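Class I phosphodiesterase PDEB1 (Leishmania major, PDB 2R8Q) belongs to the class I cyclic nucleotide phosphodiesterase family and has an all-helical catalytic domain that holds zinc and magnesium ions and 3-isobutyl-1-methylxanthine. Local coordinates at residues C78-Q89 against I183-E193. Numbering follows the deposited sequence.
Sequences CREQTLLNFILQ and ILSDPAADVFE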
loop_
_atom_site.group_PDB
_atom_site.type_symbol
_atom_site.label_atom_id
_atom_site.label_comp_id
_atom_site.label_asym_id
_atom_site.label_seq_id
_atom_site.Cartn_x
_atom_site.Cartn_y
_atom_site.Cartn_z
ATOM N N CYS A 78 6.440 25.512 -7.098
ATOM C CA CYS A 78 5.814 24.511 -7.949
ATOM C C CYS A 78 5.601 25.164 -9.305
ATOM O O CYS A 78 4.985 26.223 -9.399
ATOM C CB CYS A 78 4.468 24.064 -7.371
ATOM S SG CYS A 78 3.582 22.854 -8.398
ATOM N N ARG A 79 6.129 24.538 -10.349
ATOM C CA ARG A 79 5.993 25.069 -11.696
ATOM C C ARG A 79 4.609 24.788 -12.264
ATOM O O ARG A 79 3.953 23.827 -11.872
ATOM C CB ARG A 79 7.070 24.466 -12.593
ATOM C CG ARG A 79 8.474 24.842 -12.157
ATOM C CD ARG A 79 9.506 24.032 -12.895
ATOM N NE ARG A 79 9.401 22.611 -12.581
ATOM C CZ ARG A 79 10.193 21.680 -13.096
ATOM N NH1 ARG A 79 11.143 22.029 -13.950
ATOM N NH2 ARG A 79 10.043 20.406 -12.758
ATOM N N GLU A 80 4.176 25.645 -13.185
ATOM C CA GLU A 80 2.868 25.524 -13.823
ATOM C C GLU A 80 2.581 24.143 -14.395
ATOM O O GLU A 80 1.542 23.548 -14.104
ATOM C CB GLU A 80 2.736 26.563 -14.941
ATOM C CG GLU A 80 2.656 27.995 -14.448
ATOM C CD GLU A 80 2.707 29.006 -15.575
ATOM O OE1 GLU A 80 3.759 29.101 -16.243
ATOM O OE2 GLU A 80 1.695 29.705 -15.796
ATOM N N GLN A 81 3.495 23.634 -15.214
ATOM C CA GLN A 81 3.306 22.327 -15.826
ATOM C C GLN A 81 3.321 21.207 -14.790
ATOM O O GLN A 81 2.664 20.185 -14.969
ATOM C CB GLN A 81 4.376 22.074 -16.893
ATOM C CG GLN A 81 4.183 20.768 -17.657
ATOM C CD GLN A 81 5.087 20.664 -18.869
ATOM O OE1 GLN A 81 5.024 21.496 -19.770
ATOM N NE2 GLN A 81 5.933 19.643 -18.895
ATOM N N THR A 82 4.067 21.395 -13.707
ATOM C CA THR A 82 4.114 20.373 -12.668
ATOM C C THR A 82 2.734 20.260 -12.031
ATOM O O THR A 82 2.234 19.156 -11.818
ATOM C CB THR A 82 5.138 20.724 -11.579
ATOM O OG1 THR A 82 6.422 20.939 -12.182
ATOM C CG2 THR A 82 5.245 19.589 -10.573
ATOM N N LEU A 83 2.129 21.404 -11.726
ATOM C CA LEU A 83 0.796 21.422 -11.125
ATOM C C LEU A 83 -0.229 20.756 -12.042
ATOM O O LEU A 83 -1.034 19.939 -11.592
ATOM C CB LEU A 83 0.356 22.859 -10.834
ATOM C CG LEU A 83 -1.071 23.037 -10.304
ATOM C CD1 LEU A 83 -1.221 22.297 -8.977
ATOM C CD2 LEU A 83 -1.374 24.510 -10.125
ATOM N N LEU A 84 -0.209 21.104 -13.327
ATOM C CA LEU A 84 -1.165 20.520 -14.263
ATOM C C LEU A 84 -0.948 19.011 -14.394
ATOM O O LEU A 84 -1.913 18.240 -14.407
ATOM C CB LEU A 84 -1.067 21.208 -15.635
ATOM C CG LEU A 84 -2.112 20.791 -16.680
ATOM C CD1 LEU A 84 -3.528 20.918 -16.105
ATOM C CD2 LEU A 84 -1.963 21.668 -17.923
ATOM N N ASN A 85 0.310 18.580 -14.487
ATOM C CA ASN A 85 0.590 17.151 -14.589
ATOM C C ASN A 85 0.059 16.436 -13.351
ATOM O O ASN A 85 -0.508 15.349 -13.450
ATOM C CB ASN A 85 2.091 16.877 -14.708
ATOM C CG ASN A 85 2.637 17.178 -16.092
ATOM O OD1 ASN A 85 1.898 17.187 -17.081
ATOM N ND2 ASN A 85 3.946 17.407 -16.170
ATOM N N PHE A 86 0.255 17.045 -12.184
ATOM C CA PHE A 86 -0.220 16.452 -10.931
ATOM C C PHE A 86 -1.738 16.275 -10.977
ATOM O O PHE A 86 -2.258 15.201 -10.672
ATOM C CB PHE A 86 0.169 17.344 -9.748
ATOM C CG PHE A 86 -0.421 16.906 -8.434
ATOM C CD1 PHE A 86 0.095 15.801 -7.758
ATOM C CD2 PHE A 86 -1.488 17.600 -7.876
ATOM C CE1 PHE A 86 -0.448 15.397 -6.542
ATOM C CE2 PHE A 86 -2.040 17.204 -6.657
ATOM C CZ PHE A 86 -1.517 16.102 -5.993
ATOM N N ILE A 87 -2.448 17.325 -11.370
ATOM C CA ILE A 87 -3.903 17.258 -11.457
ATOM C C ILE A 87 -4.325 16.128 -12.400
ATOM O O ILE A 87 -5.225 15.349 -12.085
ATOM C CB ILE A 87 -4.478 18.599 -11.956
ATOM C CG1 ILE A 87 -4.209 19.688 -10.915
ATOM C CG2 ILE A 87 -5.973 18.468 -12.231
ATOM C CD1 ILE A 87 -4.502 21.097 -11.401
ATOM N N LEU A 88 -3.659 16.018 -13.546
ATOM C CA LEU A 88 -4.004 14.977 -14.511
ATOM C C LEU A 88 -3.613 13.574 -14.058
ATOM O O LEU A 88 -4.281 12.605 -14.410
ATOM C CB LEU A 88 -3.372 15.287 -15.872
ATOM C CG LEU A 88 -3.946 16.530 -16.559
ATOM C CD1 LEU A 88 -3.154 16.834 -17.819
ATOM C CD2 LEU A 88 -5.419 16.295 -16.892
ATOM N N GLN A 89 -2.530 13.460 -13.290
ATOM C CA GLN A 89 -2.117 12.154 -12.789
ATOM C C GLN A 89 -3.139 11.709 -11.745
ATOM O O GLN A 89 -3.443 10.522 -11.630
ATOM C CB GLN A 89 -0.713 12.222 -12.175
ATOM C CG GLN A 89 0.411 12.353 -13.213
ATOM C CD GLN A 89 0.658 11.071 -14.001
ATOM O OE1 GLN A 89 -0.101 10.105 -13.904
ATOM N NE2 GLN A 89 1.728 11.062 -14.795
ATOM N N ILE A 183 2.286 9.019 -7.183
ATOM C CA ILE A 183 2.171 10.160 -8.085
ATOM C C ILE A 183 3.269 11.197 -7.846
ATOM O O ILE A 183 3.914 11.661 -8.788
ATOM C CB ILE A 183 0.797 10.856 -7.922
ATOM C CG1 ILE A 183 -0.313 9.931 -8.425
ATOM C CG2 ILE A 183 0.787 12.180 -8.670
ATOM C CD1 ILE A 183 -1.718 10.449 -8.143
ATOM N N LEU A 184 3.480 11.549 -6.581
ATOM C CA LEU A 184 4.478 12.545 -6.211
ATOM C C LEU A 184 5.924 12.108 -6.412
ATOM O O LEU A 184 6.828 12.943 -6.395
ATOM C CB LEU A 184 4.266 12.973 -4.755
ATOM C CG LEU A 184 2.948 13.708 -4.518
ATOM C CD1 LEU A 184 2.678 13.838 -3.025
ATOM C CD2 LEU A 184 3.004 15.078 -5.188
ATOM N N SER A 185 6.145 10.810 -6.604
ATOM C CA SER A 185 7.503 10.305 -6.807
ATOM C C SER A 185 8.006 10.657 -8.203
ATOM O O SER A 185 9.194 10.522 -8.495
ATOM C CB SER A 185 7.551 8.785 -6.610
ATOM O OG SER A 185 6.891 8.102 -7.662
ATOM N N ASP A 186 7.086 11.104 -9.054
ATOM C CA ASP A 186 7.394 11.493 -10.428
ATOM C C ASP A 186 7.801 12.965 -10.442
ATOM O O ASP A 186 7.004 13.842 -10.111
ATOM C CB ASP A 186 6.153 11.287 -11.305
ATOM C CG ASP A 186 6.341 11.785 -12.727
ATOM O OD1 ASP A 186 5.333 11.833 -13.462
ATOM O OD2 ASP A 186 7.481 12.123 -13.113
ATOM N N PRO A 187 9.053 13.258 -10.824
ATOM C CA PRO A 187 9.524 14.645 -10.863
ATOM C C PRO A 187 8.614 15.565 -11.675
ATOM O O PRO A 187 8.476 16.751 -11.368
ATOM C CB PRO A 187 10.912 14.520 -11.492
ATOM C CG PRO A 187 11.353 13.155 -11.064
ATOM C CD PRO A 187 10.108 12.332 -11.269
ATOM N N ALA A 188 7.991 15.009 -12.708
ATOM C CA ALA A 188 7.113 15.778 -13.583
ATOM C C ALA A 188 5.788 16.179 -12.945
ATOM O O ALA A 188 5.094 17.062 -13.454
ATOM C CB ALA A 188 6.851 14.994 -14.864
ATOM N N ALA A 189 5.440 15.538 -11.834
ATOM C CA ALA A 189 4.183 15.834 -11.149
ATOM C C ALA A 189 4.378 16.122 -9.665
ATOM O O ALA A 189 3.408 16.213 -8.913
ATOM C CB ALA A 189 3.210 14.667 -11.327
ATOM N N ASP A 190 5.627 16.282 -9.245
ATOM C CA ASP A 190 5.920 16.538 -7.839
ATOM C C ASP A 190 5.661 17.988 -7.436
ATOM O O ASP A 190 6.531 18.850 -7.580
ATOM C CB ASP A 190 7.369 16.134 -7.543
ATOM C CG ASP A 190 7.773 16.406 -6.109
ATOM O OD1 ASP A 190 6.879 16.553 -5.248
ATOM O OD2 ASP A 190 8.992 16.462 -5.837
ATOM N N VAL A 191 4.461 18.254 -6.921
ATOM C CA VAL A 191 4.090 19.604 -6.515
ATOM C C VAL A 191 4.788 20.084 -5.241
ATOM O O VAL A 191 4.536 21.191 -4.770
ATOM C CB VAL A 191 2.556 19.749 -6.358
ATOM C CG1 VAL A 191 1.883 19.530 -7.708
ATOM C CG2 VAL A 191 2.029 18.754 -5.334
ATOM N N PHE A 192 5.660 19.242 -4.694
ATOM C CA PHE A 192 6.438 19.593 -3.505
ATOM C C PHE A 192 7.889 19.805 -3.953
ATOM O O PHE A 192 8.799 19.926 -3.127
ATOM C CB PHE A 192 6.397 18.457 -2.473
ATOM C CG PHE A 192 5.046 18.239 -1.839
ATOM C CD1 PHE A 192 4.755 17.029 -1.211
ATOM C CD2 PHE A 192 4.077 19.237 -1.846
ATOM C CE1 PHE A 192 3.517 16.817 -0.602
ATOM C CE2 PHE A 192 2.833 19.033 -1.237
ATOM C CZ PHE A 192 2.558 17.819 -0.615
ATOM N N GLU A 193 8.089 19.859 -5.268
ATOM C CA GLU A 193 9.421 20.016 -5.855
ATOM C C GLU A 193 10.204 21.240 -5.386
ATOM O O GLU A 193 11.434 21.217 -5.371
ATOM C CB GLU A 193 9.321 20.039 -7.389
ATOM C CG GLU A 193 8.747 21.331 -7.969
ATOM C CD GLU A 193 8.615 21.290 -9.484
ATOM O OE1 GLU A 193 9.365 20.522 -10.122
ATOM O OE2 GLU A 193 7.769 22.033 -10.031
HETATM O O HOH W 1 3.468 13.470 -14.688
#
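Glu193 sets out with CG between its own backbone N and carbonyl carbon (chi1 74°) and then runs extended to Arg79, whose chain bends at chi3 (-64°) to bring the guanidinium round to the carboxylate. In this all-helical phosphodiesterase fold the pair ties the start of helix 80-92, where Arg79 is the N-cap residue, to the loop after helix 171-184. Three donors grip Glu193 OE2: Arg79 N at 3.0 Å, nearly along the C-O axis, and Arg79 NE and Thr82 OG1, both on the syn side but tilted out of the carboxylate plane, one from each face. The salt bridge is completed by Arg79 NH2 at 2.7 Å from Glu193 OE1, but the bond is bent and weak, and the guanidinium and carboxylate planes stand 62° apart. A turn further along, Asn85 ND2 donates to Ala188 O at 3.0 Å, in its own amide plane but from above the carbonyl plane, while Asn85 OD1 is taken by Arg24; Thr82 CA also points its hydrogen at Ala188 O. Inside, Val191 CG2 sits over the centre of one face of the Phe86 ring, Ile183 CG2 packs on its CD1 and Leu184 CD2 on its CE1. Val135 and Val139 of helix 127-139 also touch it. At the far end Gln89 NE2, which also bonds Ile17 O, donates to a water 3.0 Å away, which donates to Asp186 OD1 at 2.8 Å.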